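PDB 3WEC: cytochrome P450 from Rhodococcus erythropolis, which is a heme monooxygenase that hydroxylates the quinoline nitrogen during aurachin RE biosynthesis, a step that confers antibiotic activity on the alkaloid. Local coordinates for residues C145-S150 with P402-V407; T120-T125 with E222-R227; I267-H272 with F342-P347; S137-L142 with S379-S384. All blocks are in the same frame, centred on the assembly; numbering follows the deposited sequence.

Overall arrangement
Four contacts tie helices and loops of a P450 fold together outside the heme site. Along the chain, interactions 2, 4 and 1 open in turn at residues 120-150; interaction 2 closes at 222-227, interaction 3 both opens and closes, and then 4 and 1 close near the C-terminus. Interactions 1 and 4 touch through Leu142, which packs on Ala148 and Val407, their centres about 14 Å apart. Interactions 1 and 3 meet where Ile267 of helix 240-271 packs on Pro402 and Leu405. Interaction 2 stands apart, its centre about 28 Å or more from the centres of the others. The C-terminal segments are thus held against helices from both the middle and the early part of the chain.

Interaction 1 (C145-S150 with P402-V407); sequences CTDAVS and PETLSV
Val149 is the main bump here. Its CG2 drops into a hollow formed by the backbone of 402-404 and the side chains beside it, with Pro402 O 3.3 Å from Val149 CG2, and Pro402 CG and Leu405 CB both 3.9 Å from that methyl. CG1 and CB lie over the carbonyl oxygens of Pro402 and Glu403. Next to it, Ala148 CB packs against Leu405 CB and Val407 CG1, 3.6 Å from Val407 CG1. The segments are the linker between the D and E helices of the P450 fold, with the start of helix 148-153, and the run into strand 407-410 of the small C-terminal sheet. Ala148 N donates to Leu405 O at 2.9 Å in a nearly straight bond (170° at the hydrogen). Asp147, with CG anti to its backbone N (chi1 170°), caps the helix and also faces the other segment: OD1 takes weak bonds from Leu405 N (2.8 Å, bent to 126°) and from Val149 N. OD2 receives Ser150 N and Ser150 OG from the same face of the carboxylate, which should hold that group's rotation. Leu405 also packs on Leu266 of helix 240-271 and Val387 of strand 384-387, and Pro402 on Asn264.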
loop_
_atom_site.group_PDB
_atom_site.type_symbol
_atom_site.label_atom_id
_atom_site.label_comp_id
_atom_site.label_asym_id
_atom_site.label_seq_id
_atom_site.Cartn_x
_atom_site.Cartn_y
_atom_site.Cartn_z
ATOM N N CYS A 145 4.553 -17.448 17.704
ATOM C CA CYS A 145 5.073 -17.432 16.373
ATOM C C CYS A 145 6.573 -17.255 16.462
ATOM O O CYS A 145 7.092 -16.816 17.485
ATOM C CB CYS A 145 4.407 -16.325 15.550
ATOM S SG CYS A 145 4.876 -14.630 15.998
ATOM N N THR A 146 7.260 -17.631 15.388
ATOM C CA THR A 146 8.677 -17.354 15.215
ATOM C C THR A 146 8.866 -16.061 14.409
ATOM O O THR A 146 9.688 -15.215 14.752
ATOM C CB THR A 146 9.387 -18.517 14.490
ATOM O OG1 THR A 146 9.332 -19.703 15.296
ATOM C CG2 THR A 146 10.847 -18.173 14.204
ATOM N N ASP A 147 8.092 -15.921 13.336
ATOM C CA ASP A 147 8.156 -14.749 12.477
ATOM C C ASP A 147 6.783 -14.116 12.388
ATOM O O ASP A 147 5.841 -14.727 11.881
ATOM C CB ASP A 147 8.680 -15.121 11.087
ATOM C CG ASP A 147 8.529 -13.985 10.076
ATOM O OD1 ASP A 147 8.810 -12.822 10.407
ATOM O OD2 ASP A 147 8.126 -14.257 8.930
ATOM N N ALA A 148 6.676 -12.895 12.916
ATOM C CA ALA A 148 5.425 -12.158 12.925
ATOM C C ALA A 148 5.092 -11.685 11.543
ATOM O O ALA A 148 3.921 -11.378 11.282
ATOM C CB ALA A 148 5.485 -10.975 13.886
ATOM N N VAL A 149 6.082 -11.592 10.641
ATOM C CA VAL A 149 5.721 -11.217 9.266
ATOM C C VAL A 149 4.920 -12.304 8.545
ATOM O O VAL A 149 3.785 -12.039 8.094
ATOM C CB VAL A 149 6.860 -10.640 8.387
ATOM C CG1 VAL A 149 6.303 -10.250 7.024
ATOM C CG2 VAL A 149 7.505 -9.413 9.036
ATOM N N SER A 150 5.462 -13.511 8.466
ATOM C CA SER A 150 4.814 -14.565 7.688
ATOM C C SER A 150 3.705 -15.321 8.419
ATOM O O SER A 150 2.894 -15.995 7.778
ATOM C CB SER A 150 5.832 -15.557 7.120
ATOM O OG SER A 150 6.477 -16.296 8.167
ATOM N N PRO A 402 9.240 -4.765 7.336
ATOM C CA PRO A 402 10.181 -5.837 7.684
ATOM C C PRO A 402 9.949 -7.158 6.907
ATOM O O PRO A 402 8.805 -7.534 6.596
ATOM C CB PRO A 402 9.921 -6.025 9.183
ATOM C CG PRO A 402 8.478 -5.602 9.354
ATOM C CD PRO A 402 8.392 -4.393 8.489
ATOM N N GLU A 403 11.052 -7.859 6.638
ATOM C CA GLU A 403 11.042 -9.153 5.949
ATOM C C GLU A 403 10.650 -10.279 6.917
ATOM O O GLU A 403 9.889 -11.160 6.555
ATOM C CB GLU A 403 12.450 -9.422 5.297
ATOM C CG GLU A 403 12.695 -10.818 4.720
ATOM C CD GLU A 403 13.454 -10.814 3.393
ATOM O OE1 GLU A 403 14.619 -11.295 3.352
ATOM O OE2 GLU A 403 12.870 -10.343 2.375
ATOM N N THR A 404 11.250 -10.245 8.112
ATOM C CA THR A 404 11.038 -11.172 9.230
ATOM C C THR A 404 10.886 -10.323 10.510
ATOM O O THR A 404 11.194 -9.122 10.504
ATOM C CB THR A 404 12.199 -12.207 9.452
ATOM O OG1 THR A 404 13.395 -11.563 9.921
ATOM C CG2 THR A 404 12.495 -13.089 8.225
ATOM N N LEU A 405 10.420 -10.921 11.607
ATOM C CA LEU A 405 10.212 -10.142 12.838
ATOM C C LEU A 405 10.058 -11.080 14.026
ATOM O O LEU A 405 9.182 -11.958 14.018
ATOM C CB LEU A 405 8.988 -9.213 12.680
ATOM C CG LEU A 405 8.850 -7.998 13.613
ATOM C CD1 LEU A 405 9.973 -6.970 13.418
ATOM C CD2 LEU A 405 7.491 -7.348 13.405
ATOM N N SER A 406 10.951 -10.959 15.009
ATOM C CA SER A 406 10.813 -11.708 16.263
ATOM C C SER A 406 10.239 -10.785 17.299
ATOM O O SER A 406 10.804 -9.729 17.560
ATOM C CB SER A 406 12.159 -12.219 16.749
ATOM O OG SER A 406 12.912 -12.491 15.598
ATOM N N VAL A 407 9.102 -11.161 17.868
ATOM C CA VAL A 407 8.488 -10.307 18.871
ATOM C C VAL A 407 8.294 -11.064 20.157
ATOM O O VAL A 407 7.810 -12.199 20.164
ATOM C CB VAL A 407 7.180 -9.603 18.397
ATOM C CG1 VAL A 407 7.021 -9.649 16.881
ATOM C CG2 VAL A 407 5.950 -10.161 19.076
#

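Interaction 2 (T120-T125 with E222-R227); sequences TRSTTT and EGLVRR
Arg121 meets Arg227 with its CB and its carbonyl, where the C helix (107-121) runs out beside the start of the short H helix (224-230) of the P450 fold. Arg121 CB lies 3.6 Å from Arg227 NE, but the rest of its extended chain leads away, and its NE forms a salt bridge with Asp117. Arg121 O takes the stronger bond from Arg227 NH1 (3.1 Å, 152° at the hydrogen), the donor standing 47° above the carbonyl plane; Arg227 NE adds a weak bond to the same oxygen. At Ser122 the side chain points into the first turn of the other helix. OG is anti to the serine's own carbonyl carbon (chi1 -69°) and sits 3.4 Å from Leu224 CA and 3.5 Å from Leu224 CD1, close also to the carbonyl carbon of Gly223, the N-cap residue. Its weak hydrogen bond goes back to Ala118 O. Ser122 also rests on Ile164 of helix 155-165. Arg227 is bent at chi2 and chi3, and the far side of its guanidinium is held within its own segment: NH2 forms a salt bridge with Glu222 OE1 at 3.1 Å, in the guanidinium plane and nearly along the C-O axis of the acceptor.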
loop_
_atom_site.group_PDB
_atom_site.type_symbol
_atom_site.label_atom_id
_atom_site.label_comp_id
_atom_site.label_asym_id
_atom_site.label_seq_id
_atom_site.Cartn_x
_atom_site.Cartn_y
_atom_site.Cartn_z
ATOM N N THR A 120 -17.773 -0.573 -1.550
ATOM C CA THR A 120 -18.362 -0.081 -0.340
ATOM C C THR A 120 -19.477 -1.010 0.137
ATOM O O THR A 120 -19.585 -1.298 1.315
ATOM C CB THR A 120 -18.910 1.328 -0.581
ATOM O OG1 THR A 120 -19.812 1.245 -1.678
ATOM C CG2 THR A 120 -17.788 2.276 -0.989
ATOM N N ARG A 121 -20.290 -1.498 -0.782
ATOM C CA ARG A 121 -21.365 -2.409 -0.460
ATOM C C ARG A 121 -20.858 -3.717 0.087
ATOM O O ARG A 121 -21.595 -4.416 0.780
ATOM C CB ARG A 121 -22.174 -2.703 -1.701
ATOM C CG ARG A 121 -22.910 -1.507 -2.230
ATOM C CD ARG A 121 -23.554 -1.841 -3.570
ATOM N NE ARG A 121 -24.556 -0.861 -3.947
ATOM C CZ ARG A 121 -25.747 -0.746 -3.375
ATOM N NH1 ARG A 121 -26.070 -1.534 -2.350
ATOM N NH2 ARG A 121 -26.612 0.174 -3.804
ATOM N N SER A 122 -19.615 -4.049 -0.252
ATOM C CA SER A 122 -18.943 -5.260 0.201
ATOM C C SER A 122 -18.081 -4.998 1.402
ATOM O O SER A 122 -17.331 -5.893 1.834
ATOM C CB SER A 122 -17.989 -5.780 -0.883
ATOM O OG SER A 122 -18.716 -6.257 -1.985
ATOM N N THR A 123 -18.089 -3.766 1.897
ATOM C CA THR A 123 -17.187 -3.452 3.027
ATOM C C THR A 123 -17.928 -2.694 4.120
ATOM O O THR A 123 -17.352 -1.834 4.750
ATOM C CB THR A 123 -15.864 -2.713 2.594
ATOM O OG1 THR A 123 -16.168 -1.513 1.874
ATOM C CG2 THR A 123 -14.993 -3.582 1.709
ATOM N N THR A 124 -19.208 -2.995 4.322
ATOM C CA THR A 124 -20.040 -2.278 5.332
ATOM C C THR A 124 -19.910 -2.880 6.749
ATOM O O THR A 124 -19.265 -3.907 6.923
ATOM C CB THR A 124 -21.533 -2.312 4.996
ATOM O OG1 THR A 124 -22.020 -3.645 5.206
ATOM C CG2 THR A 124 -21.771 -1.871 3.562
ATOM N N THR A 125 -20.552 -2.269 7.743
ATOM C CA THR A 125 -20.413 -2.755 9.123
ATOM C C THR A 125 -20.964 -4.178 9.317
ATOM O O THR A 125 -20.732 -4.804 10.347
ATOM C CB THR A 125 -21.007 -1.779 10.166
ATOM O OG1 THR A 125 -22.329 -1.397 9.775
ATOM C CG2 THR A 125 -20.128 -0.533 10.264
ATOM N N GLU A 222 -21.978 -14.227 -1.830
ATOM C CA GLU A 222 -22.076 -12.813 -1.443
ATOM C C GLU A 222 -20.681 -12.181 -1.295
ATOM O O GLU A 222 -19.783 -12.777 -0.690
ATOM C CB GLU A 222 -22.814 -12.662 -0.109
ATOM C CG GLU A 222 -24.270 -13.091 -0.103
ATOM C CD GLU A 222 -25.207 -12.173 -0.895
ATOM O OE1 GLU A 222 -24.752 -11.162 -1.484
ATOM O OE2 GLU A 222 -26.422 -12.492 -0.925
ATOM N N GLY A 223 -20.489 -10.989 -1.858
ATOM C CA GLY A 223 -19.179 -10.316 -1.802
ATOM C C GLY A 223 -18.830 -9.573 -3.078
ATOM O O GLY A 223 -19.706 -9.282 -3.886
ATOM N N LEU A 224 -17.536 -9.327 -3.276
ATOM C CA LEU A 224 -17.070 -8.279 -4.182
ATOM C C LEU A 224 -17.145 -8.691 -5.619
ATOM O O LEU A 224 -17.639 -7.927 -6.432
ATOM C CB LEU A 224 -15.636 -7.794 -3.840
ATOM C CG LEU A 224 -15.258 -6.531 -4.633
ATOM C CD1 LEU A 224 -16.170 -5.375 -4.241
ATOM C CD2 LEU A 224 -13.791 -6.159 -4.483
ATOM N N VAL A 225 -16.668 -9.906 -5.926
ATOM C CA VAL A 225 -16.761 -10.454 -7.279
ATOM C C VAL A 225 -18.175 -10.359 -7.767
ATOM O O VAL A 225 -18.414 -9.902 -8.880
ATOM C CB VAL A 225 -16.324 -11.930 -7.384
ATOM C CG1 VAL A 225 -16.326 -12.346 -8.840
ATOM C CG2 VAL A 225 -14.945 -12.112 -6.808
ATOM N N ARG A 226 -19.120 -10.787 -6.942
ATOM C CA ARG A 226 -20.495 -10.807 -7.402
ATOM C C ARG A 226 -20.974 -9.359 -7.582
ATOM O O ARG A 226 -21.537 -9.030 -8.598
ATOM C CB ARG A 226 -21.415 -11.604 -6.455
ATOM C CG ARG A 226 -22.780 -11.929 -7.061
ATOM C CD ARG A 226 -23.844 -12.114 -5.988
ATOM N NE ARG A 226 -24.059 -13.520 -5.651
ATOM C CZ ARG A 226 -24.550 -13.948 -4.485
ATOM N NH1 ARG A 226 -24.859 -13.072 -3.538
ATOM N NH2 ARG A 226 -24.728 -15.252 -4.253
ATOM N N ARG A 227 -20.707 -8.489 -6.616
ATOM C CA ARG A 227 -21.208 -7.115 -6.695
ATOM C C ARG A 227 -20.614 -6.309 -7.853
ATOM O O ARG A 227 -21.294 -5.428 -8.357
ATOM C CB ARG A 227 -21.014 -6.380 -5.381
ATOM C CG ARG A 227 -21.679 -7.075 -4.235
ATOM C CD ARG A 227 -22.579 -6.151 -3.464
ATOM N NE ARG A 227 -22.338 -6.295 -2.031
ATOM C CZ ARG A 227 -22.726 -7.325 -1.278
ATOM N NH1 ARG A 227 -22.425 -7.323 0.011
ATOM N NH2 ARG A 227 -23.419 -8.348 -1.796
#

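Interaction 3 (I267-H272 with F342-P347); sequences ITFSRH and FSVTRP
The Phe342 ring carries Thr268 on one face and Phe269 at its edge. Thr268 CG2 stands over the middle of the ring, 3.5 Å from the centroid and 2° off the normal, a CH-pi contact that leaves all six ring carbons almost equally far from the methyl. Phe269 CE1 lies near the plane of the Phe342 ring, 3.6 Å from Phe342 CE1, and the pair is an offset edge-to-face arrangement: the edge of Phe342 is directed toward the face of Phe269, planes at 73° and centroids 5.5 Å apart. His272 is sandwiched between two methylenes, Phe342 CB over one face and Arg271 CB over the other, both toward the rim; against the Phe342 ring itself it lies obliquely. Together the three rings form an aromatic cluster joining the C-terminal end of the long central helix 240-271 to the meander of the P450 fold, the loop region that precedes the cysteine ligand loop. CG2 of Thr268 is anti to the backbone N, which puts the methyl on the ring while OG1 bonds back to Asn264 O. In the same loop Arg346 forms a salt bridge with Glu292 of helix 286-296, the glutamate of the ExxR motif, consistent with the Glu-Arg-Arg triad of the family; that helix also supports Phe342 through Val293 and Phe296. The loop makes a type I turn from Ser343 to Arg346, and Val344, second in it, closes the contact: its CG2 reaches the edge of the Phe269 ring, 3.9 Å from Phe269 CE1.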
loop_
_atom_site.group_PDB
_atom_site.type_symbol
_atom_site.label_atom_id
_atom_site.label_comp_id
_atom_site.label_asym_id
_atom_site.label_seq_id
_atom_site.Cartn_x
_atom_site.Cartn_y
_atom_site.Cartn_z
ATOM N N ILE A 267 7.132 -2.785 15.420
ATOM C CA ILE A 267 8.439 -2.143 15.586
ATOM C C ILE A 267 8.296 -0.821 16.335
ATOM O O ILE A 267 9.082 -0.531 17.198
ATOM C CB ILE A 267 9.106 -1.879 14.205
ATOM C CG1 ILE A 267 9.261 -3.188 13.412
ATOM C CG2 ILE A 267 10.436 -1.131 14.349
ATOM C CD1 ILE A 267 9.536 -3.029 11.932
ATOM N N THR A 268 7.292 -0.018 15.974
ATOM C CA THR A 268 7.099 1.318 16.587
ATOM C C THR A 268 6.638 1.290 18.062
ATOM O O THR A 268 7.147 2.035 18.896
ATOM C CB THR A 268 6.149 2.160 15.705
ATOM O OG1 THR A 268 6.591 2.106 14.357
ATOM C CG2 THR A 268 6.100 3.619 16.137
ATOM N N PHE A 269 5.691 0.432 18.411
ATOM C CA PHE A 269 5.359 0.285 19.841
ATOM C C PHE A 269 6.446 -0.410 20.683
ATOM O O PHE A 269 6.473 -0.256 21.901
ATOM C CB PHE A 269 3.981 -0.365 20.029
ATOM C CG PHE A 269 2.830 0.535 19.656
ATOM C CD1 PHE A 269 2.679 1.784 20.249
ATOM C CD2 PHE A 269 1.891 0.135 18.731
ATOM C CE1 PHE A 269 1.624 2.615 19.913
ATOM C CE2 PHE A 269 0.831 0.967 18.386
ATOM C CZ PHE A 269 0.695 2.203 18.982
ATOM N N SER A 270 7.349 -1.147 20.042
ATOM C CA SER A 270 8.515 -1.738 20.698
ATOM C C SER A 270 9.488 -0.616 21.049
ATOM O O SER A 270 10.029 -0.543 22.161
ATOM C CB SER A 270 9.207 -2.748 19.776
ATOM O OG SER A 270 10.258 -3.445 20.444
ATOM N N ARG A 271 9.685 0.275 20.088
ATOM C CA ARG A 271 10.579 1.393 20.283
ATOM C C ARG A 271 10.018 2.488 21.199
ATOM O O ARG A 271 10.788 3.255 21.754
ATOM C CB ARG A 271 10.975 1.950 18.924
ATOM C CG ARG A 271 12.046 1.114 18.245
ATOM C CD ARG A 271 12.103 1.479 16.779
ATOM N NE ARG A 271 13.118 0.711 16.065
ATOM C CZ ARG A 271 13.310 0.789 14.746
ATOM N NH1 ARG A 271 12.559 1.599 14.004
ATOM N NH2 ARG A 271 14.234 0.053 14.172
ATOM N N HIS A 272 8.691 2.576 21.349
ATOM C CA HIS A 272 8.070 3.644 22.182
ATOM C C HIS A 272 7.019 3.089 23.117
ATOM O O HIS A 272 5.812 3.295 22.908
ATOM C CB HIS A 272 7.489 4.775 21.297
ATOM C CG HIS A 272 8.457 5.297 20.226
ATOM N ND1 HIS A 272 9.451 6.188 20.498
ATOM C CD2 HIS A 272 8.552 5.011 18.866
ATOM C CE1 HIS A 272 10.135 6.453 19.365
ATOM N NE2 HIS A 272 9.577 5.735 18.366
ATOM N N PHE A 342 6.830 10.250 17.585
ATOM C CA PHE A 342 5.698 9.385 17.458
ATOM C C PHE A 342 4.833 9.650 18.674
ATOM O O PHE A 342 5.243 9.384 19.814
ATOM C CB PHE A 342 6.116 7.900 17.336
ATOM C CG PHE A 342 4.940 6.924 17.323
ATOM C CD1 PHE A 342 4.658 6.143 18.436
ATOM C CD2 PHE A 342 4.136 6.778 16.193
ATOM C CE1 PHE A 342 3.597 5.255 18.422
ATOM C CE2 PHE A 342 3.092 5.868 16.166
ATOM C CZ PHE A 342 2.811 5.118 17.293
ATOM N N SER A 343 3.649 10.213 18.425
ATOM C CA SER A 343 2.695 10.499 19.500
ATOM C C SER A 343 1.292 10.063 19.097
ATOM O O SER A 343 0.744 10.548 18.115
ATOM C CB SER A 343 2.715 11.976 19.894
ATOM O OG SER A 343 1.654 12.277 20.792
ATOM N N VAL A 344 0.730 9.142 19.870
ATOM C CA VAL A 344 -0.591 8.584 19.603
ATOM C C VAL A 344 -1.666 9.508 20.173
ATOM O O VAL A 344 -2.872 9.248 20.054
ATOM C CB VAL A 344 -0.724 7.186 20.251
ATOM C CG1 VAL A 344 -2.150 6.699 20.204
ATOM C CG2 VAL A 344 0.187 6.180 19.577
ATOM N N THR A 345 -1.250 10.597 20.803
ATOM C CA THR A 345 -2.249 11.513 21.339
ATOM C C THR A 345 -2.467 12.770 20.492
ATOM O O THR A 345 -3.280 13.611 20.845
ATOM C CB THR A 345 -2.011 11.846 22.820
ATOM O OG1 THR A 345 -0.661 12.276 22.995
ATOM C CG2 THR A 345 -2.262 10.615 23.678
ATOM N N ARG A 346 -1.756 12.878 19.373
ATOM C CA ARG A 346 -1.994 13.934 18.380
ATOM C C ARG A 346 -3.478 14.171 18.063
ATOM O O ARG A 346 -4.134 13.316 17.458
ATOM C CB ARG A 346 -1.259 13.615 17.081
ATOM C CG ARG A 346 0.072 14.312 16.948
ATOM C CD ARG A 346 0.792 13.842 15.695
ATOM N NE ARG A 346 2.241 13.752 15.900
ATOM C CZ ARG A 346 3.038 14.783 16.181
ATOM N NH1 ARG A 346 4.343 14.589 16.329
ATOM N NH2 ARG A 346 2.537 16.005 16.297
ATOM N N PRO A 347 -4.001 15.342 18.468
ATOM C CA PRO A 347 -5.395 15.692 18.222
ATOM C C PRO A 347 -5.524 16.379 16.859
ATOM O O PRO A 347 -5.967 17.524 16.769
ATOM C CB PRO A 347 -5.715 16.651 19.375
ATOM C CG PRO A 347 -4.386 17.185 19.864
ATOM C CD PRO A 347 -3.282 16.433 19.157
#

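Interaction 4 (S137-L142 with S379-S384); sequences SAVRHL and SQRYRS
Arg381, Tyr382 and Arg140 bury the most surface here. The hydroxyl of Tyr382 donates to Val139 O at 3.0 Å, tilted 23° from the carbonyl plane, while Val139 O lies at the edge of the tyrosine ring, near its plane. With CG anti to the backbone N (chi1 -169°), Arg381 sets CG over the centre of the Tyr382 ring, 3.6 Å above it; the chain then runs on extended to NE. Val139 CG1 fills in beside both, 3.8 Å from Arg381 CD and 4.0 Å from Tyr382 CE2. Arg381 NE makes a weak bond to Tyr382 OH; the two guanidinium planes are inclined at 53°, and Arg381 CZ stands 3.9 Å above the Arg140 guanidinium plane, toward its rim. Arg140 NH2 and Arg381 NH1, like charges, come to 3.7 Å; the salt bridge from Arg381 NH2 to Glu143 probably eases the repulsion. In the P450 fold this joins the end of the D helix (128-141) to the end of the L helix (364-381). Val139 also packs on Phe374 and Leu378 of the L helix, Tyr382 rests on Val409 of strand 407-410, and Leu142 packs on Val152 of helix 148-153.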
loop_
_atom_site.group_PDB
_atom_site.type_symbol
_atom_site.label_atom_id
_atom_site.label_comp_id
_atom_site.label_asym_id
_atom_site.label_seq_id
_atom_site.Cartn_x
_atom_site.Cartn_y
_atom_site.Cartn_z
ATOM N N SER A 137 -7.633 -13.385 15.931
ATOM C CA SER A 137 -6.844 -14.604 15.699
ATOM C C SER A 137 -5.358 -14.281 15.538
ATOM O O SER A 137 -4.505 -14.989 16.100
ATOM C CB SER A 137 -7.330 -15.358 14.468
ATOM O OG SER A 137 -8.580 -15.936 14.719
ATOM N N ALA A 138 -5.066 -13.224 14.770
ATOM C CA ALA A 138 -3.687 -12.813 14.456
ATOM C C ALA A 138 -3.000 -12.324 15.719
ATOM O O ALA A 138 -1.883 -12.756 16.042
ATOM C CB ALA A 138 -3.664 -11.729 13.390
ATOM N N VAL A 139 -3.689 -11.438 16.439
ATOM C CA VAL A 139 -3.184 -10.913 17.692
ATOM C C VAL A 139 -2.868 -12.074 18.628
ATOM O O VAL A 139 -1.845 -12.047 19.308
ATOM C CB VAL A 139 -4.125 -9.838 18.287
ATOM C CG1 VAL A 139 -4.119 -9.827 19.808
ATOM C CG2 VAL A 139 -3.735 -8.478 17.752
ATOM N N ARG A 140 -3.718 -13.106 18.609
ATOM C CA ARG A 140 -3.510 -14.343 19.372
ATOM C C ARG A 140 -2.302 -15.173 18.906
ATOM O O ARG A 140 -1.578 -15.736 19.720
ATOM C CB ARG A 140 -4.798 -15.201 19.354
ATOM C CG ARG A 140 -4.624 -16.629 19.848
ATOM C CD ARG A 140 -5.959 -17.371 19.898
ATOM N NE ARG A 140 -6.800 -16.910 21.009
ATOM C CZ ARG A 140 -6.590 -17.188 22.298
ATOM N NH1 ARG A 140 -5.561 -17.934 22.677
ATOM N NH2 ARG A 140 -7.415 -16.710 23.220
ATOM N N HIS A 141 -2.099 -15.244 17.590
ATOM C CA HIS A 141 -0.969 -15.995 17.006
ATOM C C HIS A 141 0.404 -15.428 17.369
ATOM O O HIS A 141 1.387 -16.180 17.475
ATOM C CB HIS A 141 -1.158 -16.139 15.491
ATOM C CG HIS A 141 -0.434 -17.327 14.874
ATOM N ND1 HIS A 141 0.473 -18.082 15.557
ATOM C CD2 HIS A 141 -0.480 -17.849 13.573
ATOM C CE1 HIS A 141 0.955 -19.051 14.750
ATOM N NE2 HIS A 141 0.370 -18.915 13.539
ATOM N N LEU A 142 0.452 -14.118 17.612
ATOM C CA LEU A 142 1.662 -13.401 18.047
ATOM C C LEU A 142 2.457 -13.975 19.240
ATOM O O LEU A 142 3.676 -13.808 19.274
ATOM C CB LEU A 142 1.363 -11.919 18.326
ATOM C CG LEU A 142 1.764 -10.748 17.424
ATOM C CD1 LEU A 142 2.335 -9.652 18.310
ATOM C CD2 LEU A 142 2.809 -11.090 16.372
ATOM N N SER A 379 -3.656 -4.264 22.230
ATOM C CA SER A 379 -3.481 -3.484 23.446
ATOM C C SER A 379 -4.310 -4.051 24.566
ATOM O O SER A 379 -3.928 -3.925 25.711
ATOM C CB SER A 379 -3.886 -2.032 23.211
ATOM O OG SER A 379 -5.189 -1.969 22.639
ATOM N N GLN A 380 -5.438 -4.671 24.235
ATOM C CA GLN A 380 -6.293 -5.322 25.243
ATOM C C GLN A 380 -5.653 -6.627 25.729
ATOM O O GLN A 380 -5.671 -6.910 26.899
ATOM C CB GLN A 380 -7.705 -5.553 24.708
ATOM C CG GLN A 380 -8.518 -4.272 24.500
ATOM C CD GLN A 380 -9.975 -4.524 24.077
ATOM O OE1 GLN A 380 -10.278 -5.428 23.287
ATOM N NE2 GLN A 380 -10.882 -3.704 24.594
ATOM N N ARG A 381 -5.038 -7.380 24.824
ATOM C CA ARG A 381 -4.376 -8.644 25.149
ATOM C C ARG A 381 -2.984 -8.523 25.841
ATOM O O ARG A 381 -2.644 -9.335 26.706
ATOM C CB ARG A 381 -4.239 -9.467 23.862
ATOM C CG ARG A 381 -3.817 -10.893 24.137
ATOM C CD ARG A 381 -4.080 -11.877 22.996
ATOM N NE ARG A 381 -3.803 -13.181 23.575
ATOM C CZ ARG A 381 -4.698 -13.899 24.263
ATOM N NH1 ARG A 381 -5.960 -13.488 24.368
ATOM N NH2 ARG A 381 -4.335 -15.049 24.801
ATOM N N TYR A 382 -2.185 -7.528 25.454
ATOM C CA TYR A 382 -0.761 -7.487 25.841
ATOM C C TYR A 382 -0.373 -6.196 26.555
ATOM O O TYR A 382 -0.821 -5.109 26.189
ATOM C CB TYR A 382 0.167 -7.731 24.608
ATOM C CG TYR A 382 -0.080 -9.053 23.886
ATOM C CD1 TYR A 382 0.080 -10.263 24.560
ATOM C CD2 TYR A 382 -0.482 -9.096 22.540
ATOM C CE1 TYR A 382 -0.149 -11.472 23.937
ATOM C CE2 TYR A 382 -0.720 -10.318 21.893
ATOM C CZ TYR A 382 -0.553 -11.504 22.618
ATOM O OH TYR A 382 -0.758 -12.742 22.068
ATOM N N ARG A 383 0.452 -6.324 27.589
ATOM C CA ARG A 383 0.976 -5.148 28.310
ATOM C C ARG A 383 2.215 -4.539 27.620
ATOM O O ARG A 383 2.414 -3.320 27.663
ATOM C CB ARG A 383 1.246 -5.436 29.804
ATOM C CG ARG A 383 2.674 -5.856 30.180
ATOM C CD ARG A 383 3.222 -5.190 31.457
ATOM N NE ARG A 383 2.171 -4.907 32.432
ATOM C CZ ARG A 383 1.422 -3.804 32.441
ATOM N NH1 ARG A 383 1.603 -2.852 31.536
ATOM N NH2 ARG A 383 0.479 -3.648 33.357
ATOM N N SER A 384 3.036 -5.387 27.000
ATOM C CA SER A 384 4.243 -4.931 26.313
ATOM C C SER A 384 4.481 -5.743 25.037
ATOM O O SER A 384 4.060 -6.910 24.919
ATOM C CB SER A 384 5.459 -5.020 27.235
ATOM O OG SER A 384 5.862 -6.364 27.392
#